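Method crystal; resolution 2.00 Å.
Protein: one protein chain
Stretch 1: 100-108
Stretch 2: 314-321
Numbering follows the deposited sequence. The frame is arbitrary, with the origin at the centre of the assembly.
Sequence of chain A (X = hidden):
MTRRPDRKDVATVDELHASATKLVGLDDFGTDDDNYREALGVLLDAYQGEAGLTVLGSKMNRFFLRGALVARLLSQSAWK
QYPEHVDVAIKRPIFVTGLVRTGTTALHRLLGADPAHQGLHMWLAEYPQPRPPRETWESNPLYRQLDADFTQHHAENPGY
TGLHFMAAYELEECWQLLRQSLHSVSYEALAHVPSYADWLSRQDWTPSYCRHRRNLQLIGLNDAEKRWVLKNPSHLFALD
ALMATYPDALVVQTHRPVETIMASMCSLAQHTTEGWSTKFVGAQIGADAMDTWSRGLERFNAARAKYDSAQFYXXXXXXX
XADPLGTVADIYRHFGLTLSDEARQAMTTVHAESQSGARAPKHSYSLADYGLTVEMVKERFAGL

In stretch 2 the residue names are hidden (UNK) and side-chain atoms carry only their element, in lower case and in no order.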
# COMPACT_ATOMS: atom_id res chain seq x y z
N VAL A 100 -5.76 -0.85 -8.87
CA VAL A 100 -6.95 -0.55 -8.10
C VAL A 100 -8.09 -0.83 -9.08
O VAL A 100 -7.90 -0.73 -10.29
CB VAL A 100 -6.98 0.93 -7.65
CG1 VAL A 100 -6.98 1.85 -8.86
CG2 VAL A 100 -8.19 1.19 -6.78
N ARG A 101 -9.25 -1.20 -8.55
CA ARG A 101 -10.43 -1.51 -9.36
C ARG A 101 -10.36 -2.87 -10.06
O ARG A 101 -11.08 -3.11 -11.03
CB ARG A 101 -10.67 -0.42 -10.41
CG ARG A 101 -10.78 1.00 -9.86
CD ARG A 101 -11.91 1.15 -8.86
NE ARG A 101 -12.05 2.54 -8.43
CZ ARG A 101 -12.77 2.94 -7.39
NH1 ARG A 101 -13.43 2.05 -6.65
NH2 ARG A 101 -12.84 4.22 -7.08
N THR A 102 -9.49 -3.76 -9.58
CA THR A 102 -9.37 -5.09 -10.18
C THR A 102 -9.72 -6.21 -9.20
O THR A 102 -9.56 -7.39 -9.50
CB THR A 102 -7.96 -5.37 -10.74
OG1 THR A 102 -7.00 -5.37 -9.67
CG2 THR A 102 -7.57 -4.31 -11.76
N GLY A 103 -10.19 -5.83 -8.01
CA GLY A 103 -10.57 -6.82 -7.02
C GLY A 103 -9.56 -7.14 -5.93
O GLY A 103 -9.78 -8.08 -5.16
N THR A 104 -8.48 -6.39 -5.85
CA THR A 104 -7.47 -6.67 -4.82
C THR A 104 -8.02 -6.52 -3.41
O THR A 104 -7.68 -7.30 -2.52
CB THR A 104 -6.22 -5.76 -4.96
OG1 THR A 104 -6.60 -4.39 -4.79
CG2 THR A 104 -5.56 -5.97 -6.31
N THR A 105 -8.87 -5.52 -3.19
CA THR A 105 -9.45 -5.30 -1.87
C THR A 105 -10.34 -6.46 -1.45
O THR A 105 -10.25 -6.95 -0.33
CB THR A 105 -10.26 -4.00 -1.81
OG1 THR A 105 -9.40 -2.90 -2.13
CG2 THR A 105 -10.85 -3.79 -0.42
N ALA A 106 -11.20 -6.91 -2.36
CA ALA A 106 -12.10 -8.01 -2.07
C ALA A 106 -11.31 -9.28 -1.74
O ALA A 106 -11.63 -10.00 -0.80
CB ALA A 106 -13.02 -8.26 -3.26
N LEU A 107 -10.26 -9.53 -2.52
CA LEU A 107 -9.42 -10.71 -2.31
C LEU A 107 -8.66 -10.61 -0.99
O LEU A 107 -8.53 -11.59 -0.26
CB LEU A 107 -8.42 -10.86 -3.46
CG LEU A 107 -8.39 -12.21 -4.17
CD1 LEU A 107 -8.25 -13.33 -3.16
CD2 LEU A 107 -9.66 -12.38 -4.97
N HIS A 108 -8.17 -9.41 -0.71
CA HIS A 108 -7.43 -9.13 0.52
C HIS A 108 -8.28 -9.47 1.74
O HIS A 108 -7.83 -10.16 2.66
CB HIS A 108 -7.03 -7.65 0.53
CG HIS A 108 -6.10 -7.28 1.65
ND1 HIS A 108 -5.88 -5.96 2.00
CD2 HIS A 108 -5.32 -8.03 2.46
CE1 HIS A 108 -5.00 -5.92 2.99
NE2 HIS A 108 -4.64 -7.16 3.28
N UNK A 314 -3.09 -16.28 -11.03
CA UNK A 314 -3.74 -15.15 -11.69
C UNK A 314 -5.24 -15.25 -11.52
O UNK A 314 -5.84 -16.29 -11.81
c UNK A 314 -3.41 -15.14 -13.19
o UNK A 314 -1.27 -15.84 -13.94
c UNK A 314 -1.95 -14.91 -13.46
o UNK A 314 -1.46 -13.79 -13.18
N UNK A 315 -5.85 -14.17 -11.03
CA UNK A 315 -7.29 -14.13 -10.82
C UNK A 315 -7.93 -13.11 -11.74
O UNK A 315 -7.48 -11.97 -11.83
c UNK A 315 -7.63 -13.73 -9.37
c UNK A 315 -7.12 -14.77 -8.40
c UNK A 315 -9.14 -13.56 -9.21
N UNK A 316 -8.98 -13.52 -12.44
CA UNK A 316 -9.69 -12.61 -13.33
C UNK A 316 -10.83 -11.97 -12.56
O UNK A 316 -11.57 -12.66 -11.86
o UNK A 316 -9.02 -14.94 -15.84
c UNK A 316 -9.15 -13.74 -15.53
o UNK A 316 -8.41 -12.84 -16.00
c UNK A 316 -10.23 -13.35 -14.56
N UNK A 317 -10.97 -10.66 -12.69
CA UNK A 317 -12.02 -9.93 -12.00
C UNK A 317 -13.39 -10.56 -12.24
O UNK A 317 -14.19 -10.69 -11.31
c UNK A 317 -13.58 -6.47 -9.58
o UNK A 317 -15.59 -5.18 -9.45
c UNK A 317 -15.03 -6.29 -11.49
c UNK A 317 -12.99 -7.59 -11.65
c UNK A 317 -14.74 -5.98 -10.17
c UNK A 317 -14.16 -7.09 -12.22
c UNK A 317 -12.05 -8.47 -12.45
c UNK A 317 -12.72 -7.27 -10.33
N UNK A 318 -13.66 -10.95 -13.48
CA UNK A 318 -14.95 -11.55 -13.82
C UNK A 318 -15.16 -12.93 -13.21
O UNK A 318 -16.29 -13.28 -12.87
c UNK A 318 -12.89 -14.16 -16.63
c UNK A 318 -15.13 -11.61 -15.34
c UNK A 318 -14.07 -12.39 -16.06
n UNK A 318 -12.45 -13.14 -17.34
c UNK A 318 -13.17 -12.02 -17.00
n UNK A 318 -13.86 -13.74 -15.85
N UNK A 319 -14.10 -13.70 -13.05
CA UNK A 319 -14.22 -15.02 -12.44
C UNK A 319 -14.38 -14.85 -10.94
O UNK A 319 -14.99 -15.68 -10.26
c UNK A 319 -12.89 -16.30 -14.18
o UNK A 319 -13.90 -16.79 -14.74
c UNK A 319 -12.99 -15.89 -12.73
o UNK A 319 -11.80 -16.16 -14.77
N UNK A 320 -13.83 -13.75 -10.42
CA UNK A 320 -13.89 -13.44 -9.00
C UNK A 320 -15.28 -13.00 -8.56
O UNK A 320 -15.91 -13.64 -7.72
c UNK A 320 -12.84 -11.82 -7.23
c UNK A 320 -12.62 -12.97 -6.26
c UNK A 320 -11.74 -10.78 -7.08
c UNK A 320 -12.87 -12.35 -8.66
N UNK A 321 -15.76 -11.90 -9.14
CA UNK A 321 -17.08 -11.36 -8.80
C UNK A 321 -18.18 -12.40 -8.85
O UNK A 321 -19.04 -12.46 -7.96
c UNK A 321 -17.47 -10.20 -9.76
c UNK A 321 -16.54 -9.01 -9.54
c UNK A 321 -18.93 -9.81 -9.55
c UNK A 321 -16.63 -8.41 -8.15

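Position 314 has four side-chain atoms, two carbons with the second carrying two oxygens, and it lies beyond the reach of stretch 1. A carboxylate on so short a stem is aspartate. Both oxygens of Asp314 are hydrogen-bonded elsewhere in the structure, as suits a charged group that is partly exposed and has partners for both oxygens.

At position 315 the side chain is three carbons, forked at the first; it points toward stretch 1, and one branch carbon lies 4.4 Å from Leu107 CD2. This is valine, a β-branched residue well suited to a strand and to a buried, apolar site. The branch carbon is Val315 CG1, and its contact is a loose apolar one.

Position 316 again shows two carbons, the second bearing two oxygens, but its CA-to-CB bond points away from stretch 1, following the alternation of the strand. It is aspartate. Asp316 occupies the N-cap position of the helix that follows, a favoured place for this residue type, although its side chain makes no capping bond.

The eight side-chain atoms at position 317 are one carbon, then a six-carbon ring bearing one oxygen. A ring carbon lies 3.3 Å from Thr102 O, and the residue is tyrosine. That carbon is Tyr317 CD1; Thr102 O sits at the ring edge near its plane, while Arg101 O lies over one face, 4.4 Å from Tyr317 CE1. A flat aromatic ring fits closely against this backbone.

Position 318 carries one carbon and a five-membered ring of three carbons and two nitrogens, hence histidine. His318 is exposed and out of reach of stretch 1, a site that readily accepts a polar ring.

Position 319, with two carbons and a terminal pair of oxygens, is also aspartate; Asp319 is exposed, where a charge costs little.

At position 320 four carbons, forked at the second, point toward stretch 1; one end carbon lies 3.3 Å from Leu107 CD2. This is leucine. That carbon is Leu320 CD1, and Leu320 CD2 is 3.8 Å from Gly103 O, so both methyls of this buried side chain meet stretch 1.

Position 321 has four carbons, forked at the first with one arm two carbons long: isoleucine. Ile321 is exposed, barely covered by stretch 1, and touches a crystal neighbour.

The contact works by shape and apolar packing, without hydrogen bonds between the stretches; Thr102 O is buried without a partner. Gly103 is essential to the fit: an ideal CB would lie 2.9 Å from Leu320 CD2, and the backbone angles themselves call for glycine.

Stretch 2 314-321: DVDYHDLI
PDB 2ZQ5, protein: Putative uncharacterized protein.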